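ABC transporter ATP-binding protein (Sulfolobus tokodaii, PDB 2PJZ) probably binds and hydrolyses ATP as the nucleotide-binding subunit of an ABC transporter, putatively one for cobalt. Local coordinates at residues L213-L227 and K235-G249. Sequence-based numbering, arbitrary orientation.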
loop_
_atom_site.group_PDB
_atom_site.type_symbol
_atom_site.label_atom_id
_atom_site.label_comp_id
_atom_site.label_asym_id
_atom_site.label_seq_id
_atom_site.Cartn_x
_atom_site.Cartn_y
_atom_site.Cartn_z
ATOM N N LEU A 213 -9.612 14.413 -4.397
ATOM C CA LEU A 213 -8.249 14.831 -4.041
ATOM C C LEU A 213 -7.489 15.409 -5.234
ATOM O O LEU A 213 -6.899 16.474 -5.112
ATOM C CB LEU A 213 -7.476 13.643 -3.468
ATOM C CG LEU A 213 -6.108 13.868 -2.826
ATOM C CD1 LEU A 213 -6.163 14.807 -1.647
ATOM C CD2 LEU A 213 -5.564 12.487 -2.422
ATOM N N LEU A 214 -7.522 14.714 -6.370
ATOM C CA LEU A 214 -6.723 15.063 -7.550
ATOM C C LEU A 214 -7.057 16.431 -8.132
ATOM O O LEU A 214 -6.235 17.015 -8.865
ATOM C CB LEU A 214 -6.871 14.010 -8.639
ATOM C CG LEU A 214 -6.109 12.693 -8.523
ATOM C CD1 LEU A 214 -6.685 11.701 -9.468
ATOM C CD2 LEU A 214 -4.626 12.886 -8.805
ATOM N N GLU A 215 -8.249 16.932 -7.805
ATOM C CA GLU A 215 -8.721 18.235 -8.281
ATOM C C GLU A 215 -8.892 19.202 -7.127
ATOM O O GLU A 215 -9.512 20.257 -7.273
ATOM C CB GLU A 215 -10.027 18.086 -9.106
ATOM C CG GLU A 215 -9.840 17.301 -10.421
ATOM C CD GLU A 215 -8.763 17.894 -11.349
ATOM O OE1 GLU A 215 -8.493 19.129 -11.290
ATOM O OE2 GLU A 215 -8.183 17.123 -12.151
ATOM N N SER A 216 -8.318 18.865 -5.975
ATOM C CA SER A 216 -8.441 19.693 -4.785
ATOM C C SER A 216 -7.272 20.658 -4.614
ATOM O O SER A 216 -6.253 20.552 -5.311
ATOM C CB SER A 216 -8.465 18.807 -3.541
ATOM O OG SER A 216 -7.246 18.073 -3.500
ATOM N N SER A 217 -7.409 21.545 -3.635
ATOM C CA SER A 217 -6.317 22.422 -3.233
ATOM C C SER A 217 -6.010 22.154 -1.781
ATOM O O SER A 217 -6.868 21.714 -1.039
ATOM C CB SER A 217 -6.697 23.902 -3.412
ATOM O OG SER A 217 -6.927 24.198 -4.777
ATOM N N ILE A 218 -4.784 22.425 -1.364
ATOM C CA ILE A 218 -4.432 22.203 0.026
ATOM C C ILE A 218 -4.041 23.515 0.700
ATOM O O ILE A 218 -3.217 24.265 0.164
ATOM C CB ILE A 218 -3.349 21.094 0.145
ATOM C CG1 ILE A 218 -3.236 20.590 1.577
ATOM C CG2 ILE A 218 -2.006 21.545 -0.446
ATOM C CD1 ILE A 218 -2.785 19.149 1.670
ATOM N N VAL A 219 -4.655 23.810 1.844
ATOM C CA VAL A 219 -4.409 25.075 2.548
ATOM C C VAL A 219 -4.233 24.920 4.051
ATOM O O VAL A 219 -4.817 24.033 4.663
ATOM C CB VAL A 219 -5.540 26.120 2.274
ATOM C CG1 VAL A 219 -5.761 26.292 0.781
ATOM C CG2 VAL A 219 -6.837 25.729 2.965
ATOM N N GLU A 220 -3.440 25.811 4.651
ATOM C CA GLU A 220 -3.329 25.912 6.101
ATOM C C GLU A 220 -4.661 26.339 6.682
ATOM O O GLU A 220 -5.393 27.101 6.050
ATOM C CB GLU A 220 -2.248 26.929 6.476
ATOM C CG GLU A 220 -1.702 26.772 7.879
ATOM C CD GLU A 220 -0.660 27.828 8.223
ATOM O OE1 GLU A 220 -0.152 28.513 7.303
ATOM O OE2 GLU A 220 -0.344 27.975 9.423
ATOM N N GLY A 221 -4.978 25.838 7.874
ATOM C CA GLY A 221 -6.197 26.192 8.595
ATOM C C GLY A 221 -7.348 25.221 8.389
ATOM O O GLY A 221 -7.346 24.433 7.441
ATOM N N GLU A 222 -8.332 25.284 9.280
ATOM C CA GLU A 222 -9.580 24.529 9.136
ATOM C C GLU A 222 -10.652 25.292 8.335
ATOM O O GLU A 222 -11.264 26.219 8.863
ATOM C CB GLU A 222 -10.134 24.131 10.509
ATOM C CG GLU A 222 -11.505 23.452 10.433
ATOM C CD GLU A 222 -11.829 22.588 11.640
ATOM O OE1 GLU A 222 -11.378 22.904 12.769
ATOM O OE2 GLU A 222 -12.557 21.587 11.448
ATOM N N ARG A 223 -10.881 24.887 7.085
ATOM C CA ARG A 223 -11.882 25.512 6.208
ATOM C C ARG A 223 -13.227 24.820 6.306
ATOM O O ARG A 223 -13.294 23.608 6.509
ATOM C CB ARG A 223 -11.424 25.489 4.749
ATOM C CG ARG A 223 -10.124 26.209 4.476
ATOM C CD ARG A 223 -10.305 27.722 4.441
ATOM N NE ARG A 223 -9.049 28.394 4.790
ATOM C CZ ARG A 223 -8.189 28.903 3.910
ATOM N NH1 ARG A 223 -8.443 28.846 2.606
ATOM N NH2 ARG A 223 -7.068 29.476 4.339
ATOM N N ASN A 224 -14.300 25.593 6.124
ATOM C CA ASN A 224 -15.674 25.114 6.358
ATOM C C ASN A 224 -16.190 23.979 5.473
ATOM O O ASN A 224 -16.776 23.019 5.981
ATOM C CB ASN A 224 -16.675 26.280 6.364
ATOM C CG ASN A 224 -16.876 26.865 7.758
ATOM O OD1 ASN A 224 -15.913 27.226 8.441
ATOM N ND2 ASN A 224 -18.132 26.957 8.187
ATOM N N ASP A 225 -15.993 24.084 4.164
ATOM C CA ASP A 225 -16.523 23.062 3.263
ATOM C C ASP A 225 -15.442 22.067 2.821
ATOM O O ASP A 225 -15.512 21.501 1.728
ATOM C CB ASP A 225 -17.186 23.716 2.042
ATOM C CG ASP A 225 -18.063 22.743 1.249
ATOM O OD1 ASP A 225 -17.974 22.746 0.001
ATOM O OD2 ASP A 225 -18.833 21.975 1.872
ATOM N N ALA A 226 -14.453 21.848 3.680
ATOM C CA ALA A 226 -13.290 21.012 3.324
ATOM C C ALA A 226 -13.668 19.550 3.044
ATOM O O ALA A 226 -14.519 18.993 3.723
ATOM C CB ALA A 226 -12.237 21.103 4.414
ATOM N N LEU A 227 -13.057 18.936 2.035
ATOM C CA LEU A 227 -13.255 17.509 1.791
ATOM C C LEU A 227 -12.637 16.689 2.928
ATOM O O LEU A 227 -13.154 15.626 3.314
ATOM C CB LEU A 227 -12.628 17.098 0.466
ATOM C CG LEU A 227 -13.219 17.600 -0.852
ATOM C CD1 LEU A 227 -12.104 17.630 -1.886
ATOM C CD2 LEU A 227 -14.372 16.694 -1.331
ATOM N N LYS A 235 -1.334 22.287 14.087
ATOM C CA LYS A 235 -2.115 22.972 13.079
ATOM C C LYS A 235 -3.138 22.089 12.353
ATOM O O LYS A 235 -3.248 20.874 12.586
ATOM C CB LYS A 235 -1.176 23.623 12.064
ATOM C CG LYS A 235 0.049 24.327 12.670
ATOM C CD LYS A 235 0.929 24.923 11.576
ATOM C CE LYS A 235 0.748 26.436 11.464
ATOM N NZ LYS A 235 1.882 27.064 10.708
ATOM N N LYS A 236 -3.904 22.732 11.487
ATOM C CA LYS A 236 -4.878 22.050 10.674
ATOM C C LYS A 236 -4.562 22.396 9.248
ATOM O O LYS A 236 -4.158 23.517 8.951
ATOM C CB LYS A 236 -6.305 22.462 11.047
ATOM C CG LYS A 236 -6.704 22.092 12.477
ATOM C CD LYS A 236 -8.190 21.885 12.592
ATOM C CE LYS A 236 -8.599 21.530 14.008
ATOM N NZ LYS A 236 -8.496 20.081 14.273
ATOM N N VAL A 237 -4.698 21.409 8.375
ATOM C CA VAL A 237 -4.466 21.581 6.955
ATOM C C VAL A 237 -5.709 21.080 6.248
ATOM O O VAL A 237 -6.114 19.928 6.420
ATOM C CB VAL A 237 -3.217 20.789 6.468
ATOM C CG1 VAL A 237 -3.135 20.793 4.979
ATOM C CG2 VAL A 237 -1.936 21.375 7.049
ATOM N N SER A 238 -6.340 21.951 5.470
ATOM C CA SER A 238 -7.582 21.588 4.807
ATOM C C SER A 238 -7.377 21.249 3.356
ATOM O O SER A 238 -6.680 21.966 2.619
ATOM C CB SER A 238 -8.624 22.703 4.935
ATOM O OG SER A 238 -9.032 22.830 6.280
ATOM N N ILE A 239 -8.018 20.153 2.945
ATOM C CA ILE A 239 -8.119 19.778 1.546
ATOM C C ILE A 239 -9.503 20.252 1.078
ATOM O O ILE A 239 -10.548 19.784 1.579
ATOM C CB ILE A 239 -7.896 18.246 1.356
ATOM C CG1 ILE A 239 -6.483 17.862 1.845
ATOM C CG2 ILE A 239 -8.059 17.855 -0.068
ATOM C CD1 ILE A 239 -6.223 16.355 1.957
ATOM N N VAL A 240 -9.483 21.209 0.146
ATOM C CA VAL A 240 -10.690 21.908 -0.325
ATOM C C VAL A 240 -10.931 21.720 -1.840
ATOM O O VAL A 240 -9.994 21.673 -2.641
ATOM C CB VAL A 240 -10.630 23.417 0.041
ATOM C CG1 VAL A 240 -10.515 23.607 1.562
ATOM C CG2 VAL A 240 -9.453 24.089 -0.654
ATOM N N LYS A 241 -12.197 21.603 -2.227
ATOM C CA LYS A 241 -12.562 21.435 -3.625
ATOM C C LYS A 241 -12.428 22.778 -4.353
ATOM O O LYS A 241 -12.844 23.810 -3.840
ATOM C CB LYS A 241 -13.993 20.902 -3.733
ATOM C CG LYS A 241 -14.274 20.264 -5.061
ATOM C CD LYS A 241 -15.498 19.335 -5.025
ATOM C CE LYS A 241 -15.504 18.474 -6.265
ATOM N NZ LYS A 241 -14.504 17.369 -6.134
ATOM N N GLY A 242 -11.838 22.767 -5.541
ATOM C CA GLY A 242 -11.585 24.022 -6.251
ATOM C C GLY A 242 -10.493 24.882 -5.624
ATOM O O GLY A 242 -9.666 24.378 -4.857
ATOM N N ASP A 243 -10.516 26.183 -5.918
ATOM C CA ASP A 243 -9.297 27.016 -5.868
ATOM C C ASP A 243 -9.058 27.900 -4.643
ATOM O O ASP A 243 -8.924 29.119 -4.781
ATOM C CB ASP A 243 -9.237 27.900 -7.118
ATOM C CG ASP A 243 -8.397 27.297 -8.219
ATOM O OD1 ASP A 243 -7.157 27.228 -8.045
ATOM O OD2 ASP A 243 -8.974 26.906 -9.261
ATOM N N LEU A 244 -8.961 27.302 -3.459
ATOM C CA LEU A 244 -8.602 28.082 -2.274
ATOM C C LEU A 244 -7.085 28.214 -2.036
ATOM O O LEU A 244 -6.667 28.867 -1.066
ATOM C CB LEU A 244 -9.302 27.559 -1.018
ATOM C CG LEU A 244 -10.770 27.919 -0.759
ATOM C CD1 LEU A 244 -11.747 27.023 -1.544
ATOM C CD2 LEU A 244 -11.086 27.858 0.752
ATOM N N GLY A 245 -6.276 27.614 -2.915
ATOM C CA GLY A 245 -4.828 27.466 -2.667
ATOM C C GLY A 245 -4.079 26.684 -3.729
ATOM O O GLY A 245 -4.506 26.630 -4.881
ATOM N N MET A 246 -2.959 26.067 -3.351
ATOM C CA MET A 246 -2.172 25.330 -4.336
ATOM C C MET A 246 -2.801 23.966 -4.616
ATOM O O MET A 246 -3.336 23.339 -3.721
ATOM C CB MET A 246 -0.707 25.159 -3.905
ATOM C CG MET A 246 0.181 24.675 -5.051
ATOM S SD MET A 246 1.811 24.017 -4.613
ATOM C CE MET A 246 1.664 22.572 -5.628
ATOM N N LYS A 247 -2.711 23.541 -5.871
ATOM C CA LYS A 247 -3.296 22.301 -6.338
ATOM C C LYS A 247 -2.582 21.093 -5.724
ATOM O O LYS A 247 -1.357 20.984 -5.772
ATOM C CB LYS A 247 -3.205 22.219 -7.869
ATOM C CG LYS A 247 -3.955 23.330 -8.621
ATOM C CD LYS A 247 -5.463 23.147 -8.491
ATOM C CE LYS A 247 -6.214 24.277 -9.198
ATOM N NZ LYS A 247 -7.675 24.227 -8.897
ATOM N N PHE A 248 -3.364 20.183 -5.149
ATOM C CA PHE A 248 -2.791 18.962 -4.605
ATOM C C PHE A 248 -2.064 18.216 -5.705
ATOM O O PHE A 248 -0.988 17.645 -5.472
ATOM C CB PHE A 248 -3.886 18.073 -3.997
ATOM C CG PHE A 248 -3.340 16.816 -3.407
ATOM C CD1 PHE A 248 -2.959 16.781 -2.077
ATOM C CD2 PHE A 248 -3.153 15.703 -4.196
ATOM C CE1 PHE A 248 -2.411 15.625 -1.531
ATOM C CE2 PHE A 248 -2.611 14.546 -3.660
ATOM C CZ PHE A 248 -2.252 14.524 -2.322
ATOM N N GLY A 249 -2.644 18.242 -6.908
ATOM C CA GLY A 249 -2.033 17.652 -8.096
ATOM C C GLY A 249 -0.651 18.161 -8.478
ATOM O O GLY A 249 0.056 17.527 -9.258
HETATM O O HOH W 1 -5.213 19.221 -7.702
HETATM O O HOH W 2 -14.123 22.021 -0.249
#
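Leu213 lays its branched end over one face of the Phe248 ring, with CD1 3.7 Å from the ring centroid and 7° off the normal, a CH-pi contact suited to a flat ring and a forked aliphatic chain. Phe248 reaches it with CG anti to its own backbone N (chi1 -179°), while Ile218 CD1 comes to the ring edge. Phe198 of strand 195-200 also touches Leu213, Ile239 and Phe248, joining this apolar layer to the mixed sheet of the presumed nucleotide-binding fold. With the ring cut back to an alanine, Leu213 would probably lose its aromatic partner and a gap would open beside Ile218. Ile218 continues the layer along the strands, its CG1 pressed tightly against Val237 CG1 at 3.4 Å.

The backbone here belongs to a small antiparallel sheet, distinct from the mixed sheet that includes strand 195-200: strand 216-220 lies between strand 235-241 and the short strand 246-247. Ser217 and Val240 form a hydrogen-bonded pair, as do Val219 and Ser238. On the other side, Ile218 N donates to Met246 O and Phe248 N to Ser216 O, while a water links Leu214 O, Ser216 O and Gly249 N.

Two serines tie loops to the sheet, being small enough to bond close to the backbone. Ser238 OG donates to Gly221 O at 2.6 Å, in the carbonyl plane and on a lone pair, and accepts from N of Arg223, the first residue of a type I turn, at 2.9 Å, so two bonds grip this buried hydroxyl. Ser217 OG donates to Gly242 O at 2.7 Å from above the carbonyl plane. Over Val219 CG2 lies the Arg223 guanidinium, whose edge meets Leu244 CD2 at NH1, 3.4 Å away.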